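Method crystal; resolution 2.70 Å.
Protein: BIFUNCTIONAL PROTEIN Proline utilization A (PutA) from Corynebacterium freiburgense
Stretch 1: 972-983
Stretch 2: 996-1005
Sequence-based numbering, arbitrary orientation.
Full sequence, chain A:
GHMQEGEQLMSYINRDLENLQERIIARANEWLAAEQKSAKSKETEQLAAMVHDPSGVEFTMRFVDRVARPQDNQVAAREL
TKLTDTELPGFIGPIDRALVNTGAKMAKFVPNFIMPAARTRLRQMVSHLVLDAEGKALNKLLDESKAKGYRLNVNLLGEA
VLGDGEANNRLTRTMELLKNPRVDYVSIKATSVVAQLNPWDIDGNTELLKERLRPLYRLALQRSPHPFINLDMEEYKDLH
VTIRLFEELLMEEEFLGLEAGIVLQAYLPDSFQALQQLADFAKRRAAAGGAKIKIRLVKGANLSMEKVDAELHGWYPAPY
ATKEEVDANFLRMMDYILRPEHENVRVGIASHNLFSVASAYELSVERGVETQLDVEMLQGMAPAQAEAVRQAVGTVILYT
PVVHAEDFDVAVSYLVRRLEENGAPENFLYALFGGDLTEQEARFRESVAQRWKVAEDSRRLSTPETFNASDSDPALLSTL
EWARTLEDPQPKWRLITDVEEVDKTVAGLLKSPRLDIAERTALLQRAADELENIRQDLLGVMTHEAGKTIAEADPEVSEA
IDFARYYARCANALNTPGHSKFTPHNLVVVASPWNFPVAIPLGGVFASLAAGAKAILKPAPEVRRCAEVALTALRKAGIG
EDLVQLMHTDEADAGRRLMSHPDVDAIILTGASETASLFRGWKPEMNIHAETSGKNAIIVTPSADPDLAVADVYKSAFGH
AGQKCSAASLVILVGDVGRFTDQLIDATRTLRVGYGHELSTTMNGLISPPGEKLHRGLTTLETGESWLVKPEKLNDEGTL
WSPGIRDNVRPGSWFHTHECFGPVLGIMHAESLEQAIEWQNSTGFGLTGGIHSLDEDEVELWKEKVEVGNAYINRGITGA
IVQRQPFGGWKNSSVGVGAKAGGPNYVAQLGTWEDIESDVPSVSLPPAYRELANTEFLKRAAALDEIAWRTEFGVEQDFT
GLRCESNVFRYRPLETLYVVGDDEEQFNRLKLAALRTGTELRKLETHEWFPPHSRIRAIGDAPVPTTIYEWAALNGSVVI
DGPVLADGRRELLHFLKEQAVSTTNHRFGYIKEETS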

# COMPACT_ATOMS: atom_id res chain seq x y z
N ARG A 972 -0.10 -24.04 -6.52
CA ARG A 972 0.93 -24.89 -5.91
C ARG A 972 0.37 -26.28 -5.62
O ARG A 972 -0.82 -26.42 -5.31
CB ARG A 972 1.46 -24.33 -4.58
CG ARG A 972 1.98 -22.94 -4.64
CD ARG A 972 3.13 -22.88 -5.60
NE ARG A 972 4.37 -23.36 -5.02
CZ ARG A 972 5.48 -23.50 -5.73
NH1 ARG A 972 5.46 -23.20 -7.02
NH2 ARG A 972 6.61 -23.91 -5.15
N PRO A 973 1.19 -27.32 -5.66
CA PRO A 973 0.66 -28.68 -5.48
C PRO A 973 0.23 -28.91 -4.05
O PRO A 973 0.93 -28.50 -3.11
CB PRO A 973 1.85 -29.57 -5.86
CG PRO A 973 3.02 -28.77 -5.50
CD PRO A 973 2.65 -27.34 -5.82
N LEU A 974 -0.96 -29.50 -3.88
CA LEU A 974 -1.36 -30.08 -2.60
C LEU A 974 -0.58 -31.36 -2.35
O LEU A 974 -0.57 -32.25 -3.20
CB LEU A 974 -2.85 -30.36 -2.60
CG LEU A 974 -3.45 -31.02 -1.35
CD1 LEU A 974 -3.72 -29.97 -0.31
CD2 LEU A 974 -4.73 -31.80 -1.68
N GLU A 975 0.08 -31.45 -1.19
CA GLU A 975 0.99 -32.57 -0.91
C GLU A 975 0.26 -33.90 -0.75
O GLU A 975 0.67 -34.91 -1.33
CB GLU A 975 1.82 -32.27 0.33
CG GLU A 975 2.65 -30.98 0.21
CD GLU A 975 3.42 -30.68 1.48
OE1 GLU A 975 3.78 -31.65 2.21
OE2 GLU A 975 3.67 -29.48 1.75
N THR A 976 -0.79 -33.93 0.06
CA THR A 976 -1.48 -35.16 0.40
C THR A 976 -2.98 -34.97 0.28
O THR A 976 -3.53 -34.02 0.87
CB THR A 976 -1.16 -35.61 1.83
OG1 THR A 976 0.26 -35.76 2.00
CG2 THR A 976 -1.84 -36.93 2.10
N LEU A 977 -3.64 -35.90 -0.42
CA LEU A 977 -5.09 -35.97 -0.52
C LEU A 977 -5.58 -37.30 0.04
O LEU A 977 -5.04 -38.36 -0.28
CB LEU A 977 -5.56 -35.78 -1.97
CG LEU A 977 -7.09 -35.79 -2.13
CD1 LEU A 977 -7.68 -34.64 -1.39
CD2 LEU A 977 -7.50 -35.68 -3.57
N TYR A 978 -6.57 -37.24 0.92
CA TYR A 978 -7.20 -38.42 1.49
C TYR A 978 -8.42 -38.82 0.67
O TYR A 978 -9.17 -37.95 0.19
CB TYR A 978 -7.59 -38.18 2.95
CG TYR A 978 -6.38 -38.16 3.87
CD1 TYR A 978 -5.85 -39.34 4.37
CD2 TYR A 978 -5.77 -36.95 4.23
CE1 TYR A 978 -4.75 -39.34 5.19
CE2 TYR A 978 -4.65 -36.93 5.08
CZ TYR A 978 -4.15 -38.14 5.56
OH TYR A 978 -3.05 -38.16 6.40
N VAL A 979 -8.61 -40.12 0.49
CA VAL A 979 -9.67 -40.65 -0.37
C VAL A 979 -10.55 -41.58 0.45
O VAL A 979 -10.04 -42.49 1.11
CB VAL A 979 -9.09 -41.37 -1.60
CG1 VAL A 979 -10.20 -41.82 -2.54
CG2 VAL A 979 -8.09 -40.49 -2.32
N VAL A 980 -11.86 -41.37 0.39
CA VAL A 980 -12.82 -42.19 1.12
C VAL A 980 -13.76 -42.88 0.14
O VAL A 980 -14.34 -42.22 -0.73
CB VAL A 980 -13.63 -41.35 2.12
CG1 VAL A 980 -14.60 -42.26 2.82
CG2 VAL A 980 -12.71 -40.75 3.10
N GLY A 981 -13.88 -44.19 0.27
CA GLY A 981 -14.77 -44.96 -0.58
C GLY A 981 -13.99 -45.89 -1.48
O GLY A 981 -12.76 -45.81 -1.59
N ASP A 982 -14.73 -46.77 -2.15
CA ASP A 982 -14.11 -47.76 -3.03
C ASP A 982 -14.77 -47.71 -4.40
O ASP A 982 -15.97 -47.96 -4.53
CB ASP A 982 -14.18 -49.18 -2.44
CG ASP A 982 -13.32 -49.33 -1.18
OD1 ASP A 982 -12.15 -48.86 -1.15
OD2 ASP A 982 -13.84 -49.90 -0.20
N ASP A 983 -13.97 -47.35 -5.40
CA ASP A 983 -14.41 -47.32 -6.79
C ASP A 983 -13.17 -47.21 -7.66
O ASP A 983 -12.56 -46.13 -7.73
CB ASP A 983 -15.37 -46.16 -7.03
CG ASP A 983 -15.92 -46.16 -8.43
OD1 ASP A 983 -15.13 -46.14 -9.40
OD2 ASP A 983 -17.15 -46.19 -8.57
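Stretch 2, residues 996-1005: RTGTELRKLE

Two very short hydrogen bonds mark this contact: Arg-1002 NH1 gives one to Tyr-978 OH at 2.4 Å, and Thr-999 OG1 gives the other to Leu-974 O, also at 2.4 Å. Stretch 2 leaves a helix at Thr-997, turns through Gly-998 with positive phi (84°), and extends from Glu-1000 as a strand parallel to strand 976-980; the axes approach to 4.6 Å and cross at -33°. Thr-976 pairs with Glu-1000, Leu-977 with Leu-1001, Tyr-978 with Arg-1002 and Val-979 with Lys-1003. The backbone ladder alternates as parallel strands require: Glu-1000 N to Glu-975 O (2.8 Å), Leu-977 N to Glu-1000 O (2.8 Å), Arg-1002 N to Leu-977 O (2.9 Å), Val-979 N to Arg-1002 O (2.9 Å) and Leu-1004 N to Val-979 O (3.0 Å). On the face of Thr-976 and Tyr-978, Thr-976 CG2 lies over the Arg-1002 guanidinium, 3.6 Å from Arg-1002 NE, while Tyr-978 OH meets its edge. On the other face, Leu-1001 CD2 packs 4.1 Å from both Leu-977 CB and Val-979 CG2. Leu-1004 points toward stretch 1, its CD2 3.7 Å from Val-980 CG2 and its CD1 3.9 Å from Tyr-978 CD1. Lys-1003 NZ reaches Asp-982 OD1 in a 3.3 Å salt bridge.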

# COMPACT_ATOMS: atom_id res chain seq x y z
N ARG A 996 0.02 -35.75 -12.12
CA ARG A 996 0.31 -34.48 -12.75
C ARG A 996 0.69 -33.40 -11.74
O ARG A 996 1.50 -32.52 -12.06
CB ARG A 996 -0.91 -34.03 -13.57
CG ARG A 996 -0.81 -32.64 -14.18
CD ARG A 996 -2.00 -32.29 -15.05
NE ARG A 996 -2.24 -33.25 -16.13
CZ ARG A 996 -1.69 -33.17 -17.34
NH1 ARG A 996 -0.86 -32.17 -17.62
NH2 ARG A 996 -1.96 -34.08 -18.27
N THR A 997 0.11 -33.44 -10.54
CA THR A 997 0.43 -32.44 -9.54
C THR A 997 1.50 -32.90 -8.56
O THR A 997 2.09 -32.05 -7.87
CB THR A 997 -0.83 -32.02 -8.77
OG1 THR A 997 -1.38 -33.15 -8.09
CG2 THR A 997 -1.84 -31.46 -9.72
N GLY A 998 1.78 -34.20 -8.51
CA GLY A 998 2.68 -34.76 -7.52
C GLY A 998 2.06 -35.09 -6.17
O GLY A 998 2.79 -35.48 -5.26
N THR A 999 0.75 -34.93 -6.02
CA THR A 999 0.08 -35.20 -4.76
C THR A 999 0.15 -36.68 -4.42
O THR A 999 0.24 -37.54 -5.30
CB THR A 999 -1.39 -34.78 -4.85
OG1 THR A 999 -1.47 -33.39 -5.17
CG2 THR A 999 -2.11 -35.02 -3.57
N GLU A 1000 0.18 -36.97 -3.13
CA GLU A 1000 0.12 -38.32 -2.59
C GLU A 1000 -1.33 -38.61 -2.24
O GLU A 1000 -1.99 -37.77 -1.63
CB GLU A 1000 1.01 -38.45 -1.36
CG GLU A 1000 1.03 -39.81 -0.72
CD GLU A 1000 1.62 -39.82 0.69
OE1 GLU A 1000 1.95 -40.92 1.17
OE2 GLU A 1000 1.75 -38.74 1.33
N LEU A 1001 -1.84 -39.74 -2.72
CA LEU A 1001 -3.16 -40.23 -2.34
C LEU A 1001 -3.02 -41.17 -1.15
O LEU A 1001 -2.13 -42.02 -1.14
CB LEU A 1001 -3.82 -40.94 -3.51
CG LEU A 1001 -3.94 -40.07 -4.73
CD1 LEU A 1001 -4.50 -40.83 -5.89
CD2 LEU A 1001 -4.84 -38.96 -4.38
N ARG A 1002 -3.85 -40.97 -0.12
CA ARG A 1002 -3.91 -41.86 1.03
C ARG A 1002 -5.35 -42.33 1.21
O ARG A 1002 -6.25 -41.50 1.35
CB ARG A 1002 -3.43 -41.19 2.32
CG ARG A 1002 -1.97 -40.99 2.42
CD ARG A 1002 -1.60 -40.44 3.79
NE ARG A 1002 -0.30 -39.78 3.78
CZ ARG A 1002 0.08 -38.86 4.66
NH1 ARG A 1002 -0.77 -38.50 5.61
NH2 ARG A 1002 1.28 -38.29 4.58
N LYS A 1003 -5.55 -43.66 1.15
CA LYS A 1003 -6.86 -44.24 1.41
C LYS A 1003 -7.17 -44.12 2.89
O LYS A 1003 -6.28 -44.20 3.74
CB LYS A 1003 -6.92 -45.70 0.95
CG LYS A 1003 -7.67 -45.88 -0.38
CD LYS A 1003 -7.52 -47.28 -0.94
CE LYS A 1003 -8.09 -47.40 -2.35
NZ LYS A 1003 -9.58 -47.23 -2.40
N LEU A 1004 -8.44 -43.84 3.21
CA LEU A 1004 -8.85 -43.50 4.56
C LEU A 1004 -10.09 -44.29 4.92
O LEU A 1004 -11.04 -44.35 4.13
CB LEU A 1004 -9.14 -42.00 4.67
CG LEU A 1004 -9.51 -41.44 6.04
CD1 LEU A 1004 -8.28 -41.14 6.91
CD2 LEU A 1004 -10.32 -40.20 5.83
N GLU A 1005 -10.08 -44.89 6.10
CA GLU A 1005 -11.20 -45.67 6.61
C GLU A 1005 -11.99 -44.86 7.65
O GLU A 1005 -11.59 -43.76 8.06
CB GLU A 1005 -10.69 -46.97 7.23
CG GLU A 1005 -9.88 -47.84 6.29
CD GLU A 1005 -10.64 -49.09 5.85
OE1 GLU A 1005 -11.39 -49.03 4.83
OE2 GLU A 1005 -10.51 -50.13 6.53